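Local coordinates for uncharacterized protein (Leptospira interrogans serogroup Icterohaemorrhagiae serovar copenhageni, PDB 6ULO), which is of unknown function but carries a DUF7790 domain that probably has a Rossmann-like alpha/beta fold, in a protein that is probably membrane-anchored, at residues D54-H59 / L76-W81; Q61-V66 / V218-F223; S248-R253 / Y278-I283. All coordinates share one frame; numbering follows the deposited sequence.

Contact 1 of 3, residues D54-H59 / L76-W81; sequences DLLIPH and LTIAAW
Ile57 sets its CG1 branch over the centre of the six-membered ring of Trp81. Its CG1 stands 3.4 Å from the centroid of that ring and only 3° off the ring normal, a CH-pi contact centred on the face. With chi1 at -65°, Ile57 CG1 lies anti to its own carbonyl carbon, the position from which it bears on the ring; Ile57 CD1 then extends over the rim, 3.8 Å from Trp81 CZ2. The two side chains cross at about a right angle. On the opposite face of the indole, Thr77 O lies 3.4 Å above the plane and toward the rim, so the ring is held between an aliphatic branch of the facing segment and a carbonyl of its own helix. Trp81 NE1 donates to Lys170 O, which satisfies the N-H and probably limits rotation of the ring.

Two further bumps approach the ring obliquely beside Ile57. Asp54 meets it through its backbone, with CA 3.7 Å from Trp81 CH2, while its carboxylate is turned elsewhere and pairs with Arg52. Leu56 CB approaches Trp81 CZ3 at 4.3 Å, and next to the ring CD1 of Leu56 and CD1 of Ile78 touch at 3.9 Å. No hydrogen bond spans the two segments; the contact rests on the CH-pi and apolar packing, with 229 Å² buried in all.

Leu56 also touches Val280 of strand 277-282, so its 3-10 turn lies against the sheet as well. Helix 74-82 follows strand 66-69 and leads into the parallel strand 86-91, which makes it the helix of a right-handed beta-alpha-beta crossover, the building unit of Rossmann-like folds.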
ATOM      1  N   ASP A  54      13.432  -0.723   1.770  1.00 11.58           N
ATOM      2  CA  ASP A  54      14.221  -1.924   1.590  1.00 11.95           C
ATOM      3  C   ASP A  54      14.482  -2.667   2.894  1.00 11.10           C
ATOM      4  O   ASP A  54      14.750  -3.872   2.858  1.00 12.18           O
ATOM      5  CB  ASP A  54      15.563  -1.606   0.913  1.00 12.88           C
ATOM      6  CG  ASP A  54      16.392  -0.569   1.659  1.00 13.28           C
ATOM      7  OD1 ASP A  54      15.908   0.579   1.856  1.00 12.19           O
ATOM      8  OD2 ASP A  54      17.532  -0.897   2.044  1.00 14.34           O
ATOM      9  N   LEU A  55      14.401  -1.987   4.045  1.00 11.96           N
ATOM     10  CA  LEU A  55      14.556  -2.697   5.315  1.00 12.28           C
ATOM     11  C   LEU A  55      13.474  -3.747   5.508  1.00 12.11           C
ATOM     12  O   LEU A  55      13.637  -4.657   6.321  1.00 13.26           O
ATOM     13  CB  LEU A  55      14.509  -1.714   6.478  1.00 12.23           C
ATOM     14  CG  LEU A  55      15.671  -0.713   6.495  1.00 13.39           C
ATOM     15  CD1 LEU A  55      15.393   0.335   7.586  1.00 15.40           C
ATOM     16  CD2 LEU A  55      17.007  -1.420   6.747  1.00 14.36           C
ATOM     17  N   LEU A  56      12.360  -3.637   4.787  1.00 11.41           N
ATOM     18  CA  LEU A  56      11.270  -4.597   4.919  1.00 12.46           C
ATOM     19  C   LEU A  56      11.537  -5.895   4.186  1.00 11.55           C
ATOM     20  O   LEU A  56      10.857  -6.889   4.472  1.00 12.71           O
ATOM     21  CB  LEU A  56       9.993  -3.989   4.346  1.00 13.01           C
ATOM     22  CG  LEU A  56       9.494  -2.723   5.042  1.00 12.89           C
ATOM     23  CD1 LEU A  56       8.344  -2.138   4.266  1.00 13.16           C
ATOM     24  CD2 LEU A  56       9.124  -2.998   6.509  1.00 13.60           C
ATOM     25  N   ILE A  57      12.457  -5.901   3.201  1.00 11.79           N
ATOM     26  CA  ILE A  57      12.609  -7.067   2.328  1.00 12.45           C
ATOM     27  C   ILE A  57      12.673  -8.393   3.074  1.00 13.76           C
ATOM     28  O   ILE A  57      11.914  -9.299   2.730  1.00 13.61           O
ATOM     29  CB  ILE A  57      13.763  -6.866   1.342  1.00 13.59           C
ATOM     30  CG1 ILE A  57      13.455  -5.713   0.380  1.00 13.29           C
ATOM     31  CG2 ILE A  57      14.027  -8.192   0.577  1.00 14.89           C
ATOM     32  CD1 ILE A  57      14.675  -5.290  -0.436  1.00 14.45           C
ATOM     33  N   PRO A  58      13.536  -8.581   4.065  1.00 14.31           N
ATOM     34  CA  PRO A  58      13.625  -9.914   4.688  1.00 15.60           C
ATOM     35  C   PRO A  58      12.367 -10.307   5.431  1.00 15.59           C
ATOM     36  O   PRO A  58      12.140 -11.505   5.621  1.00 17.59           O
ATOM     37  CB  PRO A  58      14.821  -9.804   5.645  1.00 16.56           C
ATOM     38  CG  PRO A  58      15.223  -8.362   5.673  1.00 17.46           C
ATOM     39  CD  PRO A  58      14.604  -7.658   4.504  1.00 13.91           C
ATOM     40  N   HIS A  59      11.561  -9.333   5.854  1.00 13.74           N
ATOM     41  CA  HIS A  59      10.300  -9.612   6.540  1.00 13.97           C
ATOM     42  C   HIS A  59       9.165  -9.951   5.592  1.00 14.12           C
ATOM     43  O   HIS A  59       8.367 -10.852   5.884  1.00 14.81           O
ATOM     44  CB  HIS A  59       9.928  -8.404   7.389  1.00 13.50           C
ATOM     45  CG  HIS A  59      10.941  -8.109   8.437  1.00 14.11           C
ATOM     46  ND1 HIS A  59      11.043  -8.858   9.586  1.00 16.29           N
ATOM     47  CD2 HIS A  59      11.933  -7.186   8.489  1.00 15.77           C
ATOM     48  CE1 HIS A  59      12.050  -8.404  10.305  1.00 15.59           C
ATOM     49  NE2 HIS A  59      12.603  -7.391   9.664  1.00 15.97           N
ATOM     50  N   LEU A  76       3.021  -1.211  -4.352  1.00 10.41           N
ATOM     51  CA  LEU A  76       3.435  -2.097  -5.435  1.00  9.96           C
ATOM     52  C   LEU A  76       4.849  -2.610  -5.183  1.00 10.19           C
ATOM     53  O   LEU A  76       5.158  -3.775  -5.455  1.00 11.15           O
ATOM     54  CB  LEU A  76       3.299  -1.381  -6.778  1.00  9.39           C
ATOM     55  CG  LEU A  76       1.902  -0.798  -7.004  1.00 10.49           C
ATOM     56  CD1 LEU A  76       1.854  -0.123  -8.358  1.00 12.26           C
ATOM     57  CD2 LEU A  76       0.785  -1.822  -6.928  1.00 11.60           C
ATOM     58  N   THR A  77       5.730  -1.754  -4.638  1.00  9.98           N
ATOM     59  CA  THR A  77       7.053  -2.227  -4.248  1.00 10.41           C
ATOM     60  C   THR A  77       6.947  -3.383  -3.261  1.00 10.13           C
ATOM     61  O   THR A  77       7.577  -4.442  -3.453  1.00 10.87           O
ATOM     62  CB  THR A  77       7.844  -1.075  -3.652  1.00 10.97           C
ATOM     63  OG1 THR A  77       8.045  -0.120  -4.696  1.00 12.05           O
ATOM     64  CG2 THR A  77       9.201  -1.527  -3.105  1.00 12.09           C
ATOM     65  N   ILE A  78       6.165  -3.200  -2.187  1.00 10.52           N
ATOM     66  CA  ILE A  78       6.147  -4.222  -1.150  1.00 10.83           C
ATOM     67  C   ILE A  78       5.454  -5.483  -1.662  1.00 10.36           C
ATOM     68  O   ILE A  78       5.894  -6.611  -1.391  1.00 11.27           O
ATOM     69  CB  ILE A  78       5.464  -3.671   0.111  1.00 10.77           C
ATOM     70  CG1 ILE A  78       6.183  -2.422   0.630  1.00 11.49           C
ATOM     71  CG2 ILE A  78       5.343  -4.740   1.170  1.00 12.01           C
ATOM     72  CD1 ILE A  78       5.428  -1.681   1.762  1.00 11.94           C
ATOM     73  N   ALA A  79       4.355  -5.310  -2.422  1.00 10.44           N
ATOM     74  CA  ALA A  79       3.609  -6.457  -2.950  1.00 10.77           C
ATOM     75  C   ALA A  79       4.450  -7.280  -3.918  1.00 10.47           C
ATOM     76  O   ALA A  79       4.307  -8.511  -3.975  1.00 11.50           O
ATOM     77  CB  ALA A  79       2.336  -5.992  -3.642  1.00 12.26           C
ATOM     78  N   ALA A  80       5.318  -6.633  -4.714  1.00 11.55           N
ATOM     79  CA  ALA A  80       6.178  -7.409  -5.601  1.00 11.59           C
ATOM     80  C   ALA A  80       7.155  -8.259  -4.794  1.00 11.68           C
ATOM     81  O   ALA A  80       7.412  -9.418  -5.132  1.00 13.70           O
ATOM     82  CB  ALA A  80       6.919  -6.477  -6.567  1.00 12.09           C
ATOM     83  N   TRP A  81       7.737  -7.683  -3.733  1.00 11.99           N
ATOM     84  CA  TRP A  81       8.619  -8.468  -2.866  1.00 12.22           C
ATOM     85  C   TRP A  81       7.869  -9.638  -2.251  1.00 12.36           C
ATOM     86  O   TRP A  81       8.408 -10.750  -2.126  1.00 13.24           O
ATOM     87  CB  TRP A  81       9.157  -7.575  -1.754  1.00 11.85           C
ATOM     88  CG  TRP A  81      10.081  -6.482  -2.195  1.00 11.39           C
ATOM     89  CD1 TRP A  81      10.788  -6.432  -3.361  1.00 12.03           C
ATOM     90  CD2 TRP A  81      10.367  -5.266  -1.503  1.00 12.05           C
ATOM     91  NE1 TRP A  81      11.536  -5.259  -3.431  1.00 12.36           N
ATOM     92  CE2 TRP A  81      11.292  -4.535  -2.293  1.00 11.68           C
ATOM     93  CE3 TRP A  81       9.955  -4.728  -0.279  1.00 11.48           C
ATOM     94  CZ2 TRP A  81      11.812  -3.311  -1.880  1.00 11.94           C
ATOM     95  CZ3 TRP A  81      10.434  -3.488   0.114  1.00 12.11           C
ATOM     96  CH2 TRP A  81      11.378  -2.814  -0.662  1.00 11.94           C
TER

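Contact 2 of 3, residues Q61-V66 / V218-F223; sequences QNLGNV and VGIIYF
Val66 and Val218 form a parallel beta bridge with their CA atoms 4.5 Å apart, at the point where the loop 61-66 runs into strand 66-69. The carbonyl of Val66 carries the pairing. Gly219 N donates to Val66 O at 2.7 Å, in the carbonyl plane and on a lone pair, and Ile220 N adds a weak bond to the same oxygen at 3.3 Å. Two successive N-H groups can turn to one acceptor because Gly219 has helical backbone angles (psi -35°), a local kink within the strand that resembles a classic bulge in this respect, although the pairing is parallel. On the loop side, Gly64 and Asn65 both have positive phi, and this bend swings Gly64 O over the kink, 3.6 Å from Gly219 CA. That CA-H...O contact is nearly straight, 171° at the hydrogen, and needs the bare CA of the glycine: a CB on Gly219 would lie about 2.1 Å from Gly64 O, a clash.

The strand order 3-2-1-4-5, counted along the chain, matches the parallel core of Rossmann-like folds, and strands 66-69 and 218-222 are its central neighbours, meeting here at their N-terminal ends.

Asn65 contributes its CB, which sits 3.5 Å from Gly219 N, beside the bonded peptide. Leu63 reaches further along the strand: its CG is anti to the carbonyl carbon (chi1 -75°), and CD1 beyond it meets Ile220 CG1 at 3.9 Å, the two side chains crossing at about a right angle. Ile220 is also lined by Ile78 and Ala82 of helix 74-82, while Leu63 leans on Leu250 of strand 249-255.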
ATOM      1  N   GLN A  61       9.360 -10.674   2.105  1.00 14.54           N
ATOM      2  CA  GLN A  61       9.592 -11.427   0.880  0.59 16.45           C
ATOM      3  C   GLN A  61       8.824 -12.746   0.898  1.00 16.06           C
ATOM      4  O   GLN A  61       8.824 -13.488   1.892  1.00 16.60           O
ATOM      5  CB  GLN A  61      11.081 -11.667   0.648  0.59 19.19           C
ATOM      6  CG  GLN A  61      11.783 -12.448   1.733  0.59 22.17           C
ATOM      7  CD  GLN A  61      13.266 -12.514   1.478  0.59 25.97           C
ATOM      8  OE1 GLN A  61      13.723 -12.145   0.397  0.59 28.04           O
ATOM      9  NE2 GLN A  61      14.034 -12.967   2.470  0.59 27.75           N
ATOM     10  N   ASN A  62       8.108 -13.008  -0.202  1.00 14.79           N
ATOM     11  CA  ASN A  62       7.403 -14.270  -0.417  1.00 15.63           C
ATOM     12  C   ASN A  62       6.268 -14.541   0.561  1.00 15.44           C
ATOM     13  O   ASN A  62       5.775 -15.660   0.603  1.00 17.19           O
ATOM     14  CB  ASN A  62       8.366 -15.454  -0.455  1.00 18.77           C
ATOM     15  CG  ASN A  62       9.379 -15.302  -1.537  1.00 22.40           C
ATOM     16  OD1 ASN A  62       9.050 -14.892  -2.645  1.00 23.76           O
ATOM     17  ND2 ASN A  62      10.632 -15.609  -1.226  1.00 25.21           N
ATOM     18  N   LEU A  63       5.779 -13.552   1.320  1.00 14.60           N
ATOM     19  CA  LEU A  63       4.629 -13.821   2.196  1.00 14.93           C
ATOM     20  C   LEU A  63       3.370 -14.208   1.428  1.00 14.98           C
ATOM     21  O   LEU A  63       2.527 -14.938   1.965  1.00 16.34           O
ATOM     22  CB  LEU A  63       4.335 -12.610   3.078  1.00 15.81           C
ATOM     23  CG  LEU A  63       5.287 -12.389   4.227  1.00 17.22           C
ATOM     24  CD1 LEU A  63       4.836 -11.159   4.984  1.00 17.48           C
ATOM     25  CD2 LEU A  63       5.346 -13.589   5.141  1.00 19.25           C
ATOM     26  N   GLY A  64       3.211 -13.714   0.198  1.00 14.45           N
ATOM     27  CA  GLY A  64       2.102 -14.088  -0.662  1.00 14.67           C
ATOM     28  C   GLY A  64       0.771 -13.658  -0.052  1.00 13.74           C
ATOM     29  O   GLY A  64       0.675 -12.689   0.717  1.00 13.90           O
ATOM     30  N   ASN A  65      -0.279 -14.399  -0.411  1.00 13.79           N
ATOM     31  CA  ASN A  65      -1.635 -14.081   0.022  1.00 12.83           C
ATOM     32  C   ASN A  65      -2.062 -12.695  -0.449  1.00 11.74           C
ATOM     33  O   ASN A  65      -1.467 -12.165  -1.397  1.00 12.20           O
ATOM     34  CB  ASN A  65      -1.790 -14.281   1.531  1.00 14.18           C
ATOM     35  CG  ASN A  65      -1.687 -15.757   1.907  1.00 16.15           C
ATOM     36  OD1 ASN A  65      -2.443 -16.581   1.410  1.00 17.19           O
ATOM     37  ND2 ASN A  65      -0.743 -16.092   2.744  1.00 20.28           N
ATOM     38  N   VAL A  66      -3.103 -12.117   0.145  1.00 11.65           N
ATOM     39  CA  VAL A  66      -3.636 -10.847  -0.352  1.00 11.43           C
ATOM     40  C   VAL A  66      -2.892  -9.678   0.288  1.00 11.63           C
ATOM     41  O   VAL A  66      -2.480  -9.732   1.455  1.00 13.18           O
ATOM     42  CB  VAL A  66      -5.170 -10.784  -0.140  1.00 11.83           C
ATOM     43  CG1 VAL A  66      -5.749  -9.438  -0.572  1.00 13.28           C
ATOM     44  CG2 VAL A  66      -5.824 -11.933  -0.903  1.00 12.61           C
ATOM     45  N   VAL A 218      -5.381 -12.423   4.143  1.00 12.12           N
ATOM     46  CA  VAL A 218      -4.464 -11.288   4.032  1.00 12.51           C
ATOM     47  C   VAL A 218      -3.064 -11.750   4.404  1.00 12.77           C
ATOM     48  O   VAL A 218      -2.869 -12.380   5.452  1.00 14.53           O
ATOM     49  CB  VAL A 218      -4.910 -10.130   4.944  1.00 13.00           C
ATOM     50  CG1 VAL A 218      -3.893  -8.979   4.898  1.00 13.13           C
ATOM     51  CG2 VAL A 218      -6.278  -9.649   4.562  1.00 13.98           C
ATOM     52  N   GLY A 219      -2.088 -11.422   3.541  1.00 11.52           N
ATOM     53  CA  GLY A 219      -0.686 -11.614   3.856  1.00 12.12           C
ATOM     54  C   GLY A 219       0.036 -10.409   4.407  1.00 11.46           C
ATOM     55  O   GLY A 219       0.940 -10.542   5.253  1.00 12.41           O
ATOM     56  N   ILE A 220      -0.343  -9.226   3.929  1.00 10.68           N
ATOM     57  CA  ILE A 220       0.255  -7.979   4.397  1.00 11.57           C
ATOM     58  C   ILE A 220      -0.832  -6.924   4.457  1.00 10.16           C
ATOM     59  O   ILE A 220      -1.619  -6.786   3.509  1.00 10.78           O
ATOM     60  CB  ILE A 220       1.361  -7.480   3.436  1.00 11.73           C
ATOM     61  CG1 ILE A 220       2.561  -8.437   3.401  1.00 14.56           C
ATOM     62  CG2 ILE A 220       1.820  -6.045   3.861  1.00 13.33           C
ATOM     63  CD1 ILE A 220       3.609  -8.063   2.406  1.00 15.72           C
ATOM     64  N   ILE A 221      -0.865  -6.160   5.549  1.00 10.54           N
ATOM     65  CA  ILE A 221      -1.613  -4.914   5.580  1.00 10.85           C
ATOM     66  C   ILE A 221      -0.648  -3.776   5.892  1.00  9.85           C
ATOM     67  O   ILE A 221       0.102  -3.837   6.879  1.00 11.14           O
ATOM     68  CB  ILE A 221      -2.849  -4.971   6.507  1.00 10.81           C
ATOM     69  CG1 ILE A 221      -3.679  -3.706   6.334  1.00 11.78           C
ATOM     70  CG2 ILE A 221      -2.476  -5.236   7.978  1.00 12.05           C
ATOM     71  CD1 ILE A 221      -5.092  -3.843   6.858  1.00 12.75           C
ATOM     72  N   TYR A 222      -0.614  -2.762   5.023  1.00 10.15           N
ATOM     73  CA  TYR A 222       0.307  -1.636   5.145  1.00  9.92           C
ATOM     74  C   TYR A 222      -0.465  -0.385   5.547  1.00  9.84           C
ATOM     75  O   TYR A 222      -1.419   0.014   4.865  1.00 10.40           O
ATOM     76  CB  TYR A 222       1.033  -1.425   3.808  1.00  9.63           C
ATOM     77  CG  TYR A 222       1.776  -0.090   3.696  1.00 10.11           C
ATOM     78  CD1 TYR A 222       3.061   0.091   4.256  1.00 10.31           C
ATOM     79  CD2 TYR A 222       1.201   0.985   3.039  1.00 11.06           C
ATOM     80  CE1 TYR A 222       3.727   1.308   4.118  1.00 11.06           C
ATOM     81  CE2 TYR A 222       1.886   2.194   2.892  1.00  9.69           C
ATOM     82  CZ  TYR A 222       3.142   2.346   3.442  1.00 10.88           C
ATOM     83  OH  TYR A 222       3.769   3.550   3.308  1.00 11.97           O
ATOM     84  N   PHE A 223      -0.054   0.228   6.654  1.00 10.34           N
ATOM     85  CA  PHE A 223      -0.683   1.425   7.196  1.00 10.36           C
ATOM     86  C   PHE A 223       0.123   2.693   6.992  1.00 11.08           C
ATOM     87  O   PHE A 223      -0.324   3.742   7.435  1.00 11.72           O
ATOM     88  CB  PHE A 223      -0.938   1.282   8.691  1.00 10.75           C
ATOM     89  CG  PHE A 223      -1.895   0.170   9.045  1.00 11.41           C
ATOM     90  CD1 PHE A 223      -3.154   0.075   8.450  1.00 11.72           C
ATOM     91  CD2 PHE A 223      -1.540  -0.793  10.000  1.00 12.30           C
ATOM     92  CE1 PHE A 223      -4.048  -0.947   8.829  1.00 13.09           C
ATOM     93  CE2 PHE A 223      -2.432  -1.804  10.374  1.00 13.05           C
ATOM     94  CZ  PHE A 223      -3.669  -1.873   9.792  1.00 12.41           C
TER

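Contact 3 of 3, residues S248-R253 / Y278-I283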
ATOM      1  N   SER A 248       1.839 -16.248   9.047  1.00 18.23           N
ATOM      2  CA  SER A 248       2.992 -15.398   8.770  1.00 17.15           C
ATOM      3  C   SER A 248       2.602 -13.978   8.380  1.00 15.49           C
ATOM      4  O   SER A 248       3.475 -13.134   8.225  1.00 16.80           O
ATOM      5  CB  SER A 248       3.820 -16.005   7.642  1.00 20.03           C
ATOM      6  OG  SER A 248       3.035 -16.068   6.466  1.00 21.60           O
ATOM      7  N   SER A 249       1.314 -13.681   8.283  1.00 14.39           N
ATOM      8  CA  SER A 249       0.838 -12.389   7.789  0.55 13.78           C
ATOM      9  C   SER A 249       1.370 -11.252   8.654  1.00 13.69           C
ATOM     10  O   SER A 249       1.402 -11.371   9.885  1.00 13.63           O
ATOM     11  CB  SER A 249      -0.695 -12.357   7.850  0.55 13.02           C
ATOM     12  OG  SER A 249      -1.274 -13.427   7.121  0.55 12.65           O
ATOM     13  N   LEU A 250       1.740 -10.123   8.017  1.00 13.00           N
ATOM     14  CA  LEU A 250       2.342  -8.980   8.712  1.00 13.13           C
ATOM     15  C   LEU A 250       1.576  -7.682   8.496  1.00 12.12           C
ATOM     16  O   LEU A 250       1.062  -7.414   7.396  1.00 12.64           O
ATOM     17  CB  LEU A 250       3.781  -8.707   8.203  1.00 14.15           C
ATOM     18  CG  LEU A 250       4.818  -9.750   8.544  1.00 15.43           C
ATOM     19  CD1 LEU A 250       6.180  -9.317   7.998  1.00 16.14           C
ATOM     20  CD2 LEU A 250       4.883  -9.964  10.059  1.00 16.80           C
ATOM     21  N   VAL A 251       1.523  -6.882   9.559  1.00 11.95           N
ATOM     22  CA  VAL A 251       1.340  -5.436   9.490  1.00 11.65           C
ATOM     23  C   VAL A 251       2.667  -4.795   9.132  1.00 11.02           C
ATOM     24  O   VAL A 251       3.703  -5.164   9.700  1.00 12.08           O
ATOM     25  CB  VAL A 251       0.889  -4.888  10.859  1.00 12.02           C
ATOM     26  CG1 VAL A 251       0.831  -3.364  10.850  1.00 13.22           C
ATOM     27  CG2 VAL A 251      -0.440  -5.498  11.328  1.00 13.16           C
ATOM     28  N   VAL A 252       2.642  -3.799   8.257  1.00 10.97           N
ATOM     29  CA  VAL A 252       3.764  -2.913   8.013  1.00 10.68           C
ATOM     30  C   VAL A 252       3.329  -1.492   8.355  1.00 10.33           C
ATOM     31  O   VAL A 252       2.290  -1.019   7.882  1.00 11.12           O
ATOM     32  CB  VAL A 252       4.206  -2.990   6.543  1.00 11.23           C
ATOM     33  CG1 VAL A 252       5.332  -1.954   6.268  1.00 12.83           C
ATOM     34  CG2 VAL A 252       4.597  -4.408   6.165  1.00 13.05           C
ATOM     35  N   ARG A 253       4.140  -0.784   9.152  1.00 10.13           N
ATOM     36  CA  ARG A 253       3.837   0.599   9.510  1.00 10.55           C
ATOM     37  C   ARG A 253       5.154   1.351   9.669  1.00 10.60           C
ATOM     38  O   ARG A 253       6.243   0.762   9.734  1.00 11.24           O
ATOM     39  CB  ARG A 253       3.033   0.694  10.831  1.00 11.35           C
ATOM     40  CG  ARG A 253       3.816   0.216  12.046  1.00 11.72           C
ATOM     41  CD  ARG A 253       3.144   0.532  13.355  1.00 12.44           C
ATOM     42  NE  ARG A 253       1.856  -0.141  13.527  1.00 12.58           N
ATOM     43  CZ  ARG A 253       1.678  -1.339  14.076  1.00 12.68           C
ATOM     44  NH1 ARG A 253       2.710  -2.070  14.473  1.00 13.85           N
ATOM     45  NH2 ARG A 253       0.434  -1.825  14.225  1.00 12.76           N
ATOM     46  N   TYR A 278      10.718   2.018  11.015  1.00 11.69           N
ATOM     47  CA  TYR A 278       9.864   1.031  10.358  1.00 11.60           C
ATOM     48  C   TYR A 278       9.465  -0.026  11.374  1.00 11.79           C
ATOM     49  O   TYR A 278      10.214  -0.307  12.321  1.00 12.71           O
ATOM     50  CB  TYR A 278      10.633   0.409   9.162  1.00 12.60           C
ATOM     51  CG  TYR A 278      10.883   1.460   8.117  1.00 12.26           C
ATOM     52  CD1 TYR A 278      10.075   1.553   6.983  1.00 12.08           C
ATOM     53  CD2 TYR A 278      11.903   2.415   8.275  1.00 12.13           C
ATOM     54  CE1 TYR A 278      10.272   2.572   6.061  1.00 11.81           C
ATOM     55  CE2 TYR A 278      12.096   3.438   7.367  1.00 12.37           C
ATOM     56  CZ  TYR A 278      11.277   3.502   6.255  1.00 11.69           C
ATOM     57  OH  TYR A 278      11.443   4.519   5.355  1.00 12.49           O
ATOM     58  N   CYS A 279       8.324  -0.664  11.164  1.00 12.41           N
ATOM     59  CA  CYS A 279       7.855  -1.651  12.123  1.00 12.81           C
ATOM     60  C   CYS A 279       7.026  -2.715  11.409  1.00 12.17           C
ATOM     61  O   CYS A 279       6.140  -2.398  10.597  1.00 12.65           O
ATOM     62  CB  CYS A 279       7.031  -0.953  13.200  1.00 14.00           C
ATOM     63  SG  CYS A 279       6.342  -2.033  14.466  1.00 14.93           S
ATOM     64  N   VAL A 280       7.308  -3.978  11.720  1.00 12.22           N
ATOM     65  CA  VAL A 280       6.456  -5.089  11.293  1.00 12.79           C
ATOM     66  C   VAL A 280       5.909  -5.798  12.534  1.00 12.19           C
ATOM     67  O   VAL A 280       6.480  -5.721  13.628  1.00 14.05           O
ATOM     68  CB  VAL A 280       7.175  -6.076  10.348  1.00 13.65           C
ATOM     69  CG1 VAL A 280       7.604  -5.345   9.123  1.00 14.16           C
ATOM     70  CG2 VAL A 280       8.358  -6.721  11.043  1.00 15.95           C
ATOM     71  N   GLN A 281       4.802  -6.511  12.347  1.00 12.63           N
ATOM     72  CA  GLN A 281       4.101  -7.145  13.458  1.00 13.47           C
ATOM     73  C   GLN A 281       3.164  -8.166  12.851  1.00 13.24           C
ATOM     74  O   GLN A 281       2.411  -7.834  11.934  1.00 13.14           O
ATOM     75  CB  GLN A 281       3.280  -6.095  14.217  1.00 12.55           C
ATOM     76  CG  GLN A 281       2.382  -6.640  15.309  1.00 13.53           C
ATOM     77  CD  GLN A 281       1.667  -5.545  16.086  1.00 13.41           C
ATOM     78  OE1 GLN A 281       1.550  -4.397  15.614  1.00 14.69           O
ATOM     79  NE2 GLN A 281       1.193  -5.890  17.286  1.00 14.85           N
ATOM     80  N   LYS A 282       3.165  -9.390  13.350  1.00 12.69           N
ATOM     81  CA  LYS A 282       2.187 -10.338  12.807  1.00 13.46           C
ATOM     82  C   LYS A 282       0.772  -9.805  12.995  1.00 13.92           C
ATOM     83  O   LYS A 282       0.441  -9.252  14.049  1.00 14.21           O
ATOM     84  CB  LYS A 282       2.339 -11.714  13.471  1.00 14.76           C
ATOM     85  CG  LYS A 282       3.522 -12.533  12.925  1.00 18.81           C
ATOM     86  CD  LYS A 282       3.613 -13.908  13.549  1.00 23.37           C
ATOM     87  CE  LYS A 282       4.642 -14.775  12.833  1.00 26.79           C
ATOM     88  NZ  LYS A 282       4.789 -16.108  13.458  1.00 29.91           N
ATOM     89  N   ILE A 283      -0.077  -9.964  11.966  1.00 14.15           N
ATOM     90  CA  ILE A 283      -1.457  -9.482  12.113  1.00 13.55           C
ATOM     91  C   ILE A 283      -2.163 -10.181  13.270  1.00 14.13           C
ATOM     92  O   ILE A 283      -2.929  -9.557  14.014  1.00 13.68           O
ATOM     93  CB  ILE A 283      -2.262  -9.604  10.807  1.00 13.55           C
ATOM     94  CG1 ILE A 283      -1.553  -8.934   9.645  1.00 14.57           C
ATOM     95  CG2 ILE A 283      -3.598  -8.945  10.983  1.00 14.87           C
ATOM     96  CD1 ILE A 283      -2.312  -9.021   8.324  1.00 14.16           C
TER
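Arg253 and Gln281 meet on one face of an antiparallel pair whose strand axes run at 154° and approach to 4.3 Å. Arg253 begins with CG wedged between its backbone N and carbonyl carbon (chi1 65°), where it packs against Cys279 CB at 3.6 Å, and its chain bends at chi3. Gln281, by contrast, is extended, with CG anti to the backbone N. These two shapes bring the guanidinium and amide together obliquely. NH1 of Arg253 lies 2.8 Å and NH2 3.1 Å from Gln281 OE1, so two nitrogens grip one oxygen, which sits almost in the guanidinium plane although the amide plane is turned 63° from it. Cys279 SG lies at the same guanidinium's edge and accepts a weak bond from NH1, while Val251 CG1 lies toward the rim of one face. Gln281 NE2 bonds to Asn285 OD1, which fixes which way round the amide sits.

Beneath these side chains runs the ladder. Val251 pairs with Gln281 and Arg253 with Cys279 as hydrogen-bonded pairs; the 2.7 Å bond from Val251 N to Gln281 O is one rung. Val252 and Val280, a non-hydrogen-bonded pair, occupy the other face, with Leu250 CD1 4.1 Å from Val280 CB. At the end Ile283 N donates to Ser249 O at 2.9 Å from above the carbonyl plane, and Ile283 CG1 lies 3.6 Å from Leu250 C.

Arg253 NE forms a salt bridge with Glu227, and Phe286 adds a cation-pi contact. Arg253 is buried, and its guanidinium is supplied with an acid, an amide oxygen and an aromatic ring, which probably stabilises its positive charge; the charge in turn probably polarises the side-chain C=O of Gln281.

Overall arrangement
Contacts 1 and 3 are buried, and contact 2 is partly so, at the N-terminal ends of central strands. Contacts 2 and 3 share one sheet: strands 218-222 and 249-255 are neighbours, joined by the Ile221 O to Val252 N pair at 2.9 Å. Contact 1 lies over a face of that sheet: Ile78 packs on Ile220 and Tyr222, and Leu56 on Val252 and Val280. The chemistry follows the place: apolar shape with a CH-pi contact between helical elements in contact 1, a carbonyl shared by two backbone donors in contact 2, and in contact 3 an antiparallel ladder plus a buried arginine gripping a glutamine amide oxygen on the face bearing Val251.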